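Long-range contacts in purine nucleosidase, (IunH-1) (Sulfolobus solfataricus, PDB 3T8J), which is a nucleosidase-family protein with an alpha/beta fold built round a mixed central sheet and a bound sodium ion: residues Arg2-Asp7 and Glu115-Ala120; Tyr193-Glu198 and Asn232-Pro237. All coordinates share one frame; numbering follows the deposited sequence. Where two conformers were deposited one is given.

Interaction 1 of 2, residues Arg2-Asp7 and Glu115-Ala120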
ATOM      1  N   ARG A   2     -18.708  20.327 -34.557  1.00 30.42           N
ATOM      2  CA  ARG A   2     -18.281  19.642 -33.344  1.00 29.00           C
ATOM      3  C   ARG A   2     -18.528  20.557 -32.145  1.00 28.08           C
ATOM      4  O   ARG A   2     -18.400  21.785 -32.271  1.00 28.76           O
ATOM      5  CB  ARG A   2     -16.820  19.260 -33.459  1.00 28.65           C
ATOM      6  CG  ARG A   2     -16.570  18.220 -34.579  1.00 29.27           C
ATOM      7  CD  ARG A   2     -15.117  17.977 -34.857  1.00 28.77           C
ATOM      8  NE  ARG A   2     -14.459  17.290 -33.752  1.00 27.23           N
ATOM      9  CZ  ARG A   2     -13.148  17.093 -33.663  1.00 26.27           C
ATOM     10  NH1 ARG A   2     -12.334  17.542 -34.621  1.00 30.22           N
ATOM     11  NH2 ARG A   2     -12.648  16.448 -32.612  1.00 27.80           N
ATOM     12  N   HIS A   3     -18.854  19.948 -31.001  1.00 26.18           N
ATOM     13  CA  HIS A   3     -19.175  20.660 -29.763  1.00 25.26           C
ATOM     14  C   HIS A   3     -18.288  20.159 -28.623  1.00 23.86           C
ATOM     15  O   HIS A   3     -18.229  18.957 -28.359  1.00 24.17           O
ATOM     16  CB  HIS A   3     -20.631  20.441 -29.403  1.00 25.79           C
ATOM     17  CG  HIS A   3     -21.571  20.742 -30.524  1.00 27.19           C
ATOM     18  ND1 HIS A   3     -21.943  22.028 -30.853  1.00 29.51           N
ATOM     19  CD2 HIS A   3     -22.181  19.926 -31.415  1.00 31.99           C
ATOM     20  CE1 HIS A   3     -22.764  21.989 -31.888  1.00 33.35           C
ATOM     21  NE2 HIS A   3     -22.919  20.727 -32.256  1.00 34.00           N
ATOM     22  N   PHE A   4     -17.608  21.093 -27.963  1.00 22.44           N
ATOM     23  CA  PHE A   4     -16.642  20.772 -26.913  1.00 21.47           C
ATOM     24  C   PHE A   4     -16.923  21.487 -25.590  1.00 20.61           C
ATOM     25  O   PHE A   4     -17.283  22.677 -25.556  1.00 21.07           O
ATOM     26  CB  PHE A   4     -15.232  21.240 -27.316  1.00 21.42           C
ATOM     27  CG  PHE A   4     -14.449  20.251 -28.140  1.00 20.99           C
ATOM     28  CD1 PHE A   4     -14.798  19.974 -29.449  1.00 22.14           C
ATOM     29  CD2 PHE A   4     -13.327  19.612 -27.623  1.00 22.47           C
ATOM     30  CE1 PHE A   4     -14.056  19.048 -30.211  1.00 25.38           C
ATOM     31  CE2 PHE A   4     -12.583  18.718 -28.377  1.00 25.22           C
ATOM     32  CZ  PHE A   4     -12.945  18.448 -29.682  1.00 24.46           C
ATOM     33  N   ILE A   5     -16.660  20.785 -24.495  1.00 19.13           N
ATOM     34  CA  ILE A   5     -16.352  21.418 -23.199  1.00 19.55           C
ATOM     35  C   ILE A   5     -14.846  21.371 -23.031  1.00 18.93           C
ATOM     36  O   ILE A   5     -14.209  20.349 -23.308  1.00 20.10           O
ATOM     37  CB  ILE A   5     -16.985  20.658 -22.028  1.00 19.78           C
ATOM     38  CG1 ILE A   5     -18.489  20.752 -22.086  1.00 20.37           C
ATOM     39  CG2 ILE A   5     -16.419  21.149 -20.673  1.00 21.29           C
ATOM     40  CD1 ILE A   5     -19.218  19.929 -20.982  1.00 23.97           C
ATOM     41  N   ILE A   6     -14.256  22.488 -22.562  1.00 18.99           N
ATOM     42  CA  ILE A   6     -12.840  22.490 -22.206  1.00 20.18           C
ATOM     43  C   ILE A   6     -12.731  22.667 -20.697  1.00 19.95           C
ATOM     44  O   ILE A   6     -13.320  23.577 -20.134  1.00 20.08           O
ATOM     45  CB  ILE A   6     -12.025  23.572 -23.009  1.00 21.11           C
ATOM     46  CG1 ILE A   6     -10.525  23.490 -22.696  1.00 20.94           C
ATOM     47  CG2 ILE A   6     -12.552  24.976 -22.802  1.00 22.67           C
ATOM     48  CD1 ILE A   6      -9.672  24.413 -23.603  1.00 22.78           C
ATOM     49  N   ASP A   7     -11.987  21.766 -20.054  1.00 19.69           N
ATOM     50  CA  ASP A   7     -11.823  21.719 -18.597  1.00 19.93           C
ATOM     51  C   ASP A   7     -10.405  22.156 -18.256  1.00 20.53           C
ATOM     52  O   ASP A   7      -9.436  21.527 -18.678  1.00 20.99           O
ATOM     53  CB  ASP A   7     -12.135  20.299 -18.094  1.00 19.81           C
ATOM     54  CG  ASP A   7     -12.195  20.201 -16.564  1.00 23.24           C
ATOM     55  OD1 ASP A   7     -13.133  20.733 -15.913  1.00 22.70           O
ATOM     56  OD2 ASP A   7     -11.264  19.583 -15.974  1.00 26.77           O
ATOM     57  N   GLU A 115     -22.787  13.774 -29.349  1.00 30.54           N
ATOM     58  CA  GLU A 115     -21.890  14.635 -30.108  0.50 31.27           C
ATOM     59  C   GLU A 115     -20.900  15.398 -29.216  1.00 30.01           C
ATOM     60  O   GLU A 115     -19.884  15.887 -29.709  1.00 31.79           O
ATOM     61  CB  GLU A 115     -22.695  15.625 -30.946  0.50 32.59           C
ATOM     62  CG  GLU A 115     -23.652  14.979 -31.966  0.50 35.85           C
ATOM     63  CD  GLU A 115     -22.991  13.925 -32.848  0.50 39.57           C
ATOM     64  OE1 GLU A 115     -21.775  14.024 -33.134  0.50 42.81           O
ATOM     65  OE2 GLU A 115     -23.695  12.981 -33.273  0.50 44.58           O
ATOM     66  N   LEU A 116     -21.170  15.473 -27.917  1.00 26.86           N
ATOM     67  CA  LEU A 116     -20.311  16.282 -27.037  1.00 24.90           C
ATOM     68  C   LEU A 116     -18.930  15.652 -26.891  1.00 23.88           C
ATOM     69  O   LEU A 116     -18.810  14.449 -26.630  1.00 24.01           O
ATOM     70  CB  LEU A 116     -20.937  16.468 -25.646  1.00 23.92           C
ATOM     71  CG  LEU A 116     -20.287  17.520 -24.744  1.00 23.31           C
ATOM     72  CD1 LEU A 116     -20.358  18.908 -25.374  1.00 25.56           C
ATOM     73  CD2 LEU A 116     -20.953  17.472 -23.372  1.00 25.40           C
ATOM     74  N   GLU A 117     -17.887  16.479 -27.008  1.00 22.34           N
ATOM     75  CA  GLU A 117     -16.532  16.057 -26.775  1.00 20.90           C
ATOM     76  C   GLU A 117     -15.987  16.804 -25.569  1.00 21.71           C
ATOM     77  O   GLU A 117     -16.332  17.966 -25.347  1.00 22.26           O
ATOM     78  CB  GLU A 117     -15.669  16.283 -28.016  1.00 22.36           C
ATOM     79  CG  GLU A 117     -16.228  15.485 -29.242  1.00 23.95           C
ATOM     80  CD  GLU A 117     -15.378  15.632 -30.494  1.00 25.95           C
ATOM     81  OE1 GLU A 117     -14.194  15.230 -30.450  1.00 26.73           O
ATOM     82  OE2 GLU A 117     -15.908  16.119 -31.544  1.00 28.58           O
ATOM     83  N   PHE A 118     -15.153  16.132 -24.801  1.00 20.36           N
ATOM     84  CA  PHE A 118     -14.613  16.695 -23.550  1.00 19.30           C
ATOM     85  C   PHE A 118     -13.099  16.793 -23.644  1.00 20.30           C
ATOM     86  O   PHE A 118     -12.411  15.784 -23.772  1.00 20.73           O
ATOM     87  CB  PHE A 118     -15.027  15.811 -22.353  1.00 19.50           C
ATOM     88  CG  PHE A 118     -14.841  16.441 -21.017  1.00 20.01           C
ATOM     89  CD1 PHE A 118     -15.902  17.070 -20.375  1.00 21.21           C
ATOM     90  CD2 PHE A 118     -13.619  16.372 -20.367  1.00 20.76           C
ATOM     91  CE1 PHE A 118     -15.725  17.671 -19.124  1.00 22.07           C
ATOM     92  CE2 PHE A 118     -13.433  16.974 -19.106  1.00 21.32           C
ATOM     93  CZ  PHE A 118     -14.515  17.607 -18.484  1.00 20.73           C
ATOM     94  N   LEU A 119     -12.572  18.025 -23.576  1.00 19.84           N
ATOM     95  CA  LEU A 119     -11.131  18.251 -23.655  1.00 19.76           C
ATOM     96  C   LEU A 119     -10.602  18.374 -22.219  1.00 19.64           C
ATOM     97  O   LEU A 119     -10.720  19.427 -21.571  1.00 20.00           O
ATOM     98  CB  LEU A 119     -10.851  19.480 -24.520  1.00 20.76           C
ATOM     99  CG  LEU A 119      -9.392  19.863 -24.720  1.00 21.85           C
ATOM    100  CD1 LEU A 119      -8.555  18.739 -25.339  1.00 22.12           C
ATOM    101  CD2 LEU A 119      -9.287  21.139 -25.575  1.00 22.44           C
ATOM    102  N   ALA A 120     -10.094  17.238 -21.730  1.00 19.18           N
ATOM    103  CA  ALA A 120      -9.620  17.049 -20.367  1.00 18.68           C
ATOM    104  C   ALA A 120      -8.125  17.322 -20.326  1.00 19.54           C
ATOM    105  O   ALA A 120      -7.301  16.394 -20.330  1.00 20.10           O
ATOM    106  CB  ALA A 120      -9.924  15.606 -19.893  1.00 19.48           C
TER
HETATM  107  O   HOH W   1     -18.493  16.992 -31.591  1.00 20.80           O
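Glu115 meets His3 and Glu117 through one water, which donates to Glu115 O and Glu117 OE2 and accepts from His3 N, at one end of the paired strands 3-7 and 116-120. They are parallel neighbours in the central mixed sheet of the nucleoside hydrolase fold, with axes 4.7 Å apart and at 26°. Leu116 points to the face of the sheet that carries Ile5, and its CD2 lies 3.8 Å from Ile5 CD1. Glu117 does most of the polar work. Its backbone N binds His3 O and its O receives Ile5 N, so Glu117 is tied twice to the 2-7 strand, while on the other face its side chain turns to Arg2. The guanidinium grips the carboxylate side-on: Arg2 NE reaches Glu117 OE2 at 2.9 Å and Arg2 NH2 reaches Glu117 OE1, each on the syn side, with the two planes 16° apart. Arg2 and Trp145 NE1, a second donor to Glu117 OE1, hold the buried carboxylate and would probably stabilise its negative charge, while Ala245 O positions Arg2 NH2. Nearer the backbone, Glu117 CB sits over the centre of the Phe4 ring in a CH-pi contact, 3.8 Å from the centroid. Phe118 returns to the face of Ile5 and Asp7; chi1 (-165°) sets CG beside the carbonyl carbon, and the ring meets both residues obliquely, CE1 at Ile5 CG2 and Phe118 CZ 3.6 Å from Asp7 CB. Asp7 OD1 is taken by Thr32 OG1 and Asn126 ND2. Leu119 N donates to Ile5 O, and its O accepts Asp7 N at 3.1 Å. Its CB approaches the edge of the Phe4 ring at CD2, and its side chain runs beside that of Ile6, Leu119 CD2 lying 3.8 Å from Ile6 CD1.

Interaction 2 of 2, residues Tyr193-Glu198 and Asn232-Pro237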
ATOM      1  N   TYR A 193       8.921  17.355 -28.292  1.00 31.81           N
ATOM      2  CA  TYR A 193       8.537  18.333 -29.309  1.00 32.49           C
ATOM      3  C   TYR A 193       8.469  19.756 -28.744  1.00 32.19           C
ATOM      4  O   TYR A 193       7.449  20.432 -28.907  1.00 32.91           O
ATOM      5  CB  TYR A 193       7.186  17.935 -29.910  1.00 32.17           C
ATOM      6  CG  TYR A 193       7.148  16.504 -30.399  1.00 33.06           C
ATOM      7  CD1 TYR A 193       7.719  16.147 -31.629  1.00 36.27           C
ATOM      8  CD2 TYR A 193       6.565  15.499 -29.640  1.00 31.70           C
ATOM      9  CE1 TYR A 193       7.691  14.829 -32.089  1.00 34.46           C
ATOM     10  CE2 TYR A 193       6.540  14.162 -30.101  1.00 32.06           C
ATOM     11  CZ  TYR A 193       7.114  13.846 -31.317  1.00 34.48           C
ATOM     12  OH  TYR A 193       7.083  12.545 -31.788  1.00 35.56           O
ATOM     13  N   PRO A 194       9.554  20.223 -28.087  1.00 32.81           N
ATOM     14  CA  PRO A 194       9.542  21.585 -27.555  1.00 32.99           C
ATOM     15  C   PRO A 194       9.616  22.643 -28.644  1.00 34.38           C
ATOM     16  O   PRO A 194      10.086  22.364 -29.751  1.00 35.63           O
ATOM     17  CB  PRO A 194      10.809  21.638 -26.719  1.00 33.35           C
ATOM     18  CG  PRO A 194      11.751  20.745 -27.454  1.00 35.06           C
ATOM     19  CD  PRO A 194      10.869  19.587 -27.928  1.00 34.23           C
ATOM     20  N   VAL A 195       9.186  23.850 -28.293  1.00 34.07           N
ATOM     21  CA  VAL A 195       9.412  25.041 -29.092  1.00 35.80           C
ATOM     22  C   VAL A 195      10.882  25.481 -28.935  1.00 37.74           C
ATOM     23  O   VAL A 195      11.307  25.924 -27.856  1.00 38.07           O
ATOM     24  CB  VAL A 195       8.470  26.175 -28.660  1.00 34.81           C
ATOM     25  CG1 VAL A 195       8.781  27.473 -29.458  1.00 36.66           C
ATOM     26  CG2 VAL A 195       6.987  25.724 -28.807  1.00 34.66           C
ATOM     27  N   THR A 196      11.636  25.344 -30.019  1.00 38.58           N
ATOM     28  CA  THR A 196      13.087  25.575 -30.032  1.00 42.38           C
ATOM     29  C   THR A 196      13.419  27.061 -30.013  1.00 43.56           C
ATOM     30  O   THR A 196      12.554  27.903 -30.250  1.00 42.27           O
ATOM     31  CB  THR A 196      13.736  24.978 -31.300  1.00 46.76           C
ATOM     32  OG1 THR A 196      13.237  25.648 -32.457  1.00 49.70           O
ATOM     33  CG2 THR A 196      13.469  23.475 -31.412  1.00 48.96           C
ATOM     34  N   ASP A 197      14.685  27.383 -29.743  1.00 47.03           N
ATOM     35  CA  ASP A 197      15.109  28.784 -29.771  1.00 50.36           C
ATOM     36  C   ASP A 197      14.816  29.433 -31.128  1.00 53.18           C
ATOM     37  O   ASP A 197      14.396  30.585 -31.169  1.00 54.04           O
ATOM     38  CB  ASP A 197      16.596  28.936 -29.410  1.00 54.19           C
ATOM     39  CG  ASP A 197      16.876  28.774 -27.897  1.00 55.39           C
ATOM     40  OD1 ASP A 197      15.955  28.947 -27.060  1.00 55.14           O
ATOM     41  OD2 ASP A 197      18.051  28.498 -27.546  1.00 61.35           O
ATOM     42  N   GLU A 198      15.032  28.698 -32.225  1.00 55.71           N
ATOM     43  CA  GLU A 198      14.731  29.186 -33.585  1.00 59.49           C
ATOM     44  C   GLU A 198      13.258  29.567 -33.735  1.00 55.66           C
ATOM     45  O   GLU A 198      12.911  30.638 -34.253  1.00 57.08           O
ATOM     46  CB  GLU A 198      15.112  28.122 -34.638  1.00 63.32           C
ATOM     47  CG  GLU A 198      14.665  28.418 -36.102  1.00 70.58           C
ATOM     48  CD  GLU A 198      13.420  27.604 -36.546  1.00 73.54           C
ATOM     49  OE1 GLU A 198      13.516  26.349 -36.556  1.00 77.38           O
ATOM     50  OE2 GLU A 198      12.364  28.207 -36.904  1.00 73.21           O
ATOM     51  N   ASN A 232      14.584  21.538 -23.936  1.00 42.47           N
ATOM     52  CA  ASN A 232      15.224  22.482 -24.848  0.50 44.09           C
ATOM     53  C   ASN A 232      14.192  23.460 -25.443  1.00 41.74           C
ATOM     54  O   ASN A 232      13.820  23.401 -26.615  1.00 43.31           O
ATOM     55  CB  ASN A 232      16.047  21.739 -25.909  0.50 48.31           C
ATOM     56  CG  ASN A 232      17.311  21.094 -25.328  0.50 52.26           C
ATOM     57  OD1 ASN A 232      17.977  21.658 -24.450  0.50 54.41           O
ATOM     58  ND2 ASN A 232      17.650  19.912 -25.829  0.50 57.44           N
ATOM     59  N   GLY A 233      13.747  24.382 -24.589  1.00 37.88           N
ATOM     60  CA  GLY A 233      12.738  25.376 -24.915  1.00 35.98           C
ATOM     61  C   GLY A 233      11.578  25.251 -23.935  1.00 32.75           C
ATOM     62  O   GLY A 233      11.777  25.215 -22.715  1.00 33.19           O
ATOM     63  N   HIS A 234      10.352  25.220 -24.455  1.00 29.94           N
ATOM     64  CA  HIS A 234       9.187  24.973 -23.619  1.00 27.33           C
ATOM     65  C   HIS A 234       8.265  23.991 -24.329  1.00 25.78           C
ATOM     66  O   HIS A 234       8.253  23.911 -25.564  1.00 27.17           O
ATOM     67  CB  HIS A 234       8.439  26.248 -23.220  1.00 27.06           C
ATOM     68  CG  HIS A 234       7.739  26.946 -24.342  1.00 28.52           C
ATOM     69  ND1 HIS A 234       8.294  28.005 -25.027  1.00 31.15           N
ATOM     70  CD2 HIS A 234       6.498  26.776 -24.853  1.00 29.48           C
ATOM     71  CE1 HIS A 234       7.431  28.439 -25.932  1.00 31.77           C
ATOM     72  NE2 HIS A 234       6.339  27.702 -25.853  1.00 30.51           N
ATOM     73  N   PRO A 235       7.511  23.230 -23.541  1.00 27.82           N
ATOM     74  CA  PRO A 235       6.587  22.272 -24.137  1.00 27.07           C
ATOM     75  C   PRO A 235       5.170  22.832 -24.299  1.00 26.10           C
ATOM     76  O   PRO A 235       4.835  23.865 -23.716  1.00 26.07           O
ATOM     77  CB  PRO A 235       6.601  21.146 -23.121  1.00 25.84           C
ATOM     78  CG  PRO A 235       6.704  21.846 -21.816  1.00 25.63           C
ATOM     79  CD  PRO A 235       7.596  23.045 -22.076  1.00 27.66           C
ATOM     80  N   HIS A 236       4.344  22.115 -25.073  1.00 25.01           N
ATOM     81  CA  HIS A 236       2.939  22.467 -25.327  1.00 24.59           C
ATOM     82  C   HIS A 236       2.041  21.248 -25.029  1.00 23.69           C
ATOM     83  O   HIS A 236       1.408  20.689 -25.933  1.00 24.77           O
ATOM     84  CB  HIS A 236       2.766  22.900 -26.791  1.00 26.62           C
ATOM     85  CG  HIS A 236       2.975  24.366 -27.042  1.00 27.24           C
ATOM     86  ND1 HIS A 236       2.259  25.347 -26.386  1.00 28.47           N
ATOM     87  CD2 HIS A 236       3.754  25.015 -27.948  1.00 29.73           C
ATOM     88  CE1 HIS A 236       2.614  26.535 -26.849  1.00 31.19           C
ATOM     89  NE2 HIS A 236       3.522  26.363 -27.796  1.00 30.89           N
ATOM     90  N   PRO A 237       1.982  20.822 -23.757  1.00 22.01           N
ATOM     91  CA  PRO A 237       1.215  19.616 -23.449  1.00 21.66           C
ATOM     92  C   PRO A 237      -0.252  19.715 -23.863  1.00 21.72           C
ATOM     93  O   PRO A 237      -0.801  18.792 -24.510  1.00 21.90           O
ATOM     94  CB  PRO A 237       1.373  19.465 -21.922  1.00 20.88           C
ATOM     95  CG  PRO A 237       1.717  20.829 -21.431  1.00 21.71           C
ATOM     96  CD  PRO A 237       2.527  21.464 -22.547  1.00 23.00           C
TER
HETATM   97  O   HOH W   2       5.899  20.139 -26.535  1.00 17.52           O
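Val195 N donates to His234 O at 2.9 Å, nearly straight at 161°, while Gly233 CA makes a CA-H...O contact of 3.3 Å to Val195 O, so the two segments meet along a short run of backbone. With no side chain, Gly233 lets its CA come up to Val195 O at phi 123° and psi -132°. Pro194 lays its ring against the neighbouring backbone, with CB and CG each 3.5 Å from Asn232 O. The isopropyl group of Val195 packs against two imidazoles. Its CB stands over one face of the His234 ring, offset toward the rim, in a CH-pi contact 3.9 Å from the centroid. Val195 CG2, anti to the carbonyl carbon, reaches on to His236 CD2 at 3.4 Å. The contact thus joins two helix starts of the nucleoside hydrolase fold: Thr196 is the N-cap of helix 197-204, its side chain capping a backbone N, and His236 occupies the N-cap position of helix 237-246. Tyr214 OH on helix 209-227 is hydrogen-bonded to NE2 of both histidines, whereas His234 ND1 pairs with Arg222 NH1 and His236 ND1 with Asp13 OD1; both rings are therefore fixed in rotation. A water bridges the segments further along, donating to Tyr193 O and accepting from His236 N at 2.9 Å.

In the fold
Interaction 1 comes first along the chain and is complete before interaction 2 opens; their centres lie 26 Å apart, on opposite sides of the chain's centre, and their nearest atoms about 8 Å apart. The first pairs strands 3-8 and 116-120 within the central sheet. The second involves no strand and joins the loops leading into helices 197-204 and 237-246. The sodium ion lies nearer to interaction 1: ligand Asp9 directly follows strand 3-8, Ile121 and Ser122 follow strand 116-120, and Asp14 lies in helix 12-23. The Asp7 side chain is about 7 Å from the ion, that of His236 about 12 Å, and His236 bonds to Asp13, beside Asp14.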